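Local atomic coordinates of glucose dehydrogenase (Haloferax mediterranei, PDB entry 2B5W), a protein that oxidises D-glucose, to gluconolactone, and several other aldose sugars with a catalytic zinc ion, preferring NADP(+) to NAD(+). Residues Q230-V233 / E234-P237; G285-H288 / R289-L293. The protein carries 1 engineered substitution. All blocks are in the same frame, centred on the assembly; numbering follows the deposited sequence.

Interaction 1: Q230-V233 / E234-P237. With K (potassium ion), chain G.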
# COMPACT_ATOMS: atom_id res chain seq x y z
N GLN A 230 0.11 27.56 6.42
CA GLN A 230 1.43 28.03 6.02
C GLN A 230 2.16 27.09 5.08
O GLN A 230 2.78 27.54 4.09
CB GLN A 230 2.29 28.19 7.26
CG GLN A 230 1.77 29.20 8.24
CD GLN A 230 1.77 30.60 7.67
OE1 GLN A 230 2.74 31.00 7.01
NE2 GLN A 230 0.68 31.32 7.88
N THR A 231 2.14 25.80 5.41
CA THR A 231 2.87 24.78 4.69
C THR A 231 1.95 23.62 4.37
O THR A 231 1.68 22.80 5.24
CB THR A 231 4.03 24.28 5.55
OG1 THR A 231 4.89 25.37 5.92
CG2 THR A 231 4.92 23.33 4.74
N PRO A 232 1.45 23.55 3.14
CA PRO A 232 0.70 22.39 2.68
C PRO A 232 1.57 21.16 2.65
O PRO A 232 2.78 21.24 2.60
CB PRO A 232 0.28 22.76 1.25
CG PRO A 232 0.45 24.26 1.17
CD PRO A 232 1.57 24.59 2.08
N VAL A 233 0.91 20.01 2.67
CA VAL A 233 1.58 18.73 2.77
C VAL A 233 2.62 18.58 1.64
O VAL A 233 3.73 18.14 1.87
CB VAL A 233 0.56 17.57 2.79
CG1 VAL A 233 1.29 16.20 2.69
CG2 VAL A 233 -0.31 17.61 4.06
N GLU A 234 2.24 18.96 0.42
CA GLU A 234 3.16 18.83 -0.72
C GLU A 234 4.43 19.70 -0.60
O GLU A 234 5.45 19.40 -1.23
CB GLU A 234 2.42 19.00 -2.05
CG GLU A 234 2.05 20.43 -2.42
CD GLU A 234 0.67 20.84 -1.94
OE1 GLU A 234 0.10 20.18 -1.04
OE2 GLU A 234 0.16 21.85 -2.48
N ASP A 235 4.38 20.77 0.21
CA ASP A 235 5.52 21.66 0.43
C ASP A 235 6.41 21.22 1.59
O ASP A 235 7.48 21.79 1.84
CB ASP A 235 5.05 23.09 0.75
CG ASP A 235 4.44 23.82 -0.42
OD1 ASP A 235 4.35 23.26 -1.52
OD2 ASP A 235 4.04 24.99 -0.30
N VAL A 236 5.98 20.21 2.34
CA VAL A 236 6.72 19.81 3.52
C VAL A 236 8.15 19.36 3.24
O VAL A 236 9.04 19.68 4.01
CB VAL A 236 5.88 18.77 4.35
CG1 VAL A 236 6.72 18.01 5.35
CG2 VAL A 236 4.70 19.45 5.00
N PRO A 237 8.42 18.57 2.18
CA PRO A 237 9.80 18.20 1.86
C PRO A 237 10.74 19.40 1.68
O PRO A 237 11.89 19.31 2.13
CB PRO A 237 9.66 17.41 0.56
CG PRO A 237 8.28 16.81 0.70
CD PRO A 237 7.45 17.88 1.30
K K G . 14.22 20.38 3.07

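Interaction 2: G285-H288 / R289-L293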
# COMPACT_ATOMS: atom_id res chain seq x y z
N GLY A 285 -1.34 12.09 -12.82
CA GLY A 285 -0.08 11.67 -13.40
C GLY A 285 1.07 11.74 -12.42
O GLY A 285 1.86 10.78 -12.31
N ALA A 286 1.18 12.85 -11.70
CA ALA A 286 2.26 13.02 -10.73
C ALA A 286 2.11 12.05 -9.54
O ALA A 286 3.10 11.56 -9.05
CB ALA A 286 2.32 14.48 -10.23
N PHE A 287 0.88 11.87 -9.09
CA PHE A 287 0.53 10.92 -8.02
C PHE A 287 1.00 9.52 -8.42
O PHE A 287 1.75 8.87 -7.71
CB PHE A 287 -0.98 10.96 -7.80
CG PHE A 287 -1.51 9.86 -6.94
CD1 PHE A 287 -1.60 10.03 -5.57
CD2 PHE A 287 -1.93 8.65 -7.49
CE1 PHE A 287 -2.11 9.02 -4.75
CE2 PHE A 287 -2.42 7.63 -6.67
CZ PHE A 287 -2.51 7.82 -5.30
N HIS A 288 0.55 9.09 -9.59
CA HIS A 288 0.81 7.75 -10.10
C HIS A 288 2.29 7.52 -10.30
O HIS A 288 2.84 6.55 -9.80
CB HIS A 288 0.04 7.62 -11.42
CG HIS A 288 0.05 6.27 -12.06
ND1 HIS A 288 -0.75 5.98 -13.14
CD2 HIS A 288 0.75 5.14 -11.79
CE1 HIS A 288 -0.57 4.71 -13.50
NE2 HIS A 288 0.33 4.18 -12.69
N ARG A 289 2.99 8.43 -11.00
CA ARG A 289 4.39 8.23 -11.29
C ARG A 289 5.29 8.20 -10.02
O ARG A 289 6.22 7.43 -9.93
CB ARG A 289 4.89 9.33 -12.26
CG ARG A 289 6.30 9.18 -12.66
CD ARG A 289 6.79 10.22 -13.67
NE ARG A 289 6.91 11.54 -13.04
CZ ARG A 289 6.02 12.52 -13.12
NH1 ARG A 289 4.90 12.39 -13.82
NH2 ARG A 289 6.27 13.65 -12.48
N GLU A 290 4.99 9.08 -9.07
CA GLU A 290 5.75 9.15 -7.83
C GLU A 290 5.58 7.87 -7.02
O GLU A 290 6.55 7.38 -6.45
CB GLU A 290 5.28 10.35 -7.02
CG GLU A 290 6.11 10.61 -5.77
CD GLU A 290 7.60 10.81 -6.03
OE1 GLU A 290 8.02 11.22 -7.14
OE2 GLU A 290 8.39 10.56 -5.12
N MET A 291 4.37 7.30 -7.01
CA MET A 291 4.18 6.02 -6.32
C MET A 291 5.08 4.96 -6.89
O MET A 291 5.68 4.12 -6.19
CB MET A 291 2.75 5.52 -6.43
CG MET A 291 1.73 6.27 -5.67
SD MET A 291 1.69 5.88 -3.92
CE MET A 291 1.18 4.10 -3.83
N VAL A 292 5.17 4.91 -8.22
CA VAL A 292 5.87 3.85 -8.87
C VAL A 292 7.38 4.04 -8.84
O VAL A 292 8.12 3.16 -8.39
CB VAL A 292 5.39 3.76 -10.36
CG1 VAL A 292 6.26 2.78 -11.18
CG2 VAL A 292 3.92 3.35 -10.39
N LEU A 293 7.85 5.18 -9.33
CA LEU A 293 9.28 5.39 -9.44
C LEU A 293 10.04 5.37 -8.10
O LEU A 293 11.24 5.11 -8.09
CB LEU A 293 9.57 6.70 -10.20
CG LEU A 293 9.19 6.66 -11.71
CD1 LEU A 293 9.77 7.89 -12.40
CD2 LEU A 293 9.65 5.42 -12.39

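Interaction 1: Q230-V233 / E234-P237
P232 lays its ring against two carboxylates of the turn that follows it: its CD meets OD2 of D235 at 3.5 Å and its CB meets OE1 of E234, also at 3.5 Å. E234 reaches back because its CG sits between the backbone N and the carbonyl carbon (chi1 76°) and the chain then bends at chi2. Beyond the ring, T231 CG2 closes on V236 CG2 at 3.9 Å, the two side chains crossing at about a right angle.

The backbone evidence is that of a 3-10 turn leading into helix 236-239. D235 N donates to P232 O at 2.9 Å and V236 N to V233 O at 3.1 Å, both i to i+3 bonds. V233 turns its side chain to helix 253-262, touching H255, Q258 and A262, so the turn packs against that helix within the nucleotide-binding domain.

At the far end, P237 O binds a potassium ion at 2.7 Å, with the carbonyls of D238 and Y240 as further ligands. The proline atoms nearest the two carboxylates are ring carbons, consistent with van der Waals contact rather than a polar bond, while carbonyl oxygens supply the polar grip on the ion.

Interaction 2: G285-H288 / R289-L293
M291 brings its sulfur above the ring of F287, one helical turn back: SD stands 5.2 Å from the centroid of the F287 ring and 25° off the ring normal, a Met-aromatic contact made at some distance. The bend at chi2 of M291 (-79°) carries the sulfur there, while its CG lies over the same face, 4.5 Å from CE2 of F287. Both side chains also press on V260 of helix 253-262, which places this pair on the buried flank.

H288 and V292 run side by side, pointing the same way, and CG2 of V292 meets the imidazole at its edge, 3.9 Å from CD2 of H288. The ring's NE2 is hydrogen-bonded to E248 of the second subunit, and V292 packs on G273 of that subunit and touches a bound NADP.

All of this rides on regular alpha-helical bonding in helix 284-293 of the Rossmann-type domain. R289 N reaches G285 O at 2.9 Å, whereas V292 N to H288 O, at 3.3 Å and 151°, is the longest and least straight of the four i to i+4 bonds between the segments.

Within the two segments the R289 and E290 side is looser. R289 extends and then bends at chi3, yet its NH1 comes no nearer to G285 O than 3.8 Å; that nitrogen is held instead by the second subunit, in a salt bridge to D277 and a hydrogen bond to P275 O. E290 likewise directs its carboxylate out of the contact, to a salt bridge with K296 and a hydrogen bond with H294.

Overall arrangement
Following the chain, interaction 1 comes first, turning the loop after strand 224-227 into helix 236-239. Strand 243-248, helix 253-262 and strands 267-271 and 279-283 then intervene before interaction 2 forms within helix 284-293, which precedes strand 297-300. Each contact joins adjoining segments, so the two stand in series, neither nested nor crossed. The centres of interaction 1 and interaction 2 are about 18 Å apart. Between interaction 1 and interaction 2 the nearest atoms are about 9 Å apart, without touching. What they share is helix 253-262, on which V233 and E234 of 230-237 and F287, E290 and M291 of 285-293 all pack. Interaction 1 stays within its subunit, whereas interaction 2 also meets the second subunit of the dimer.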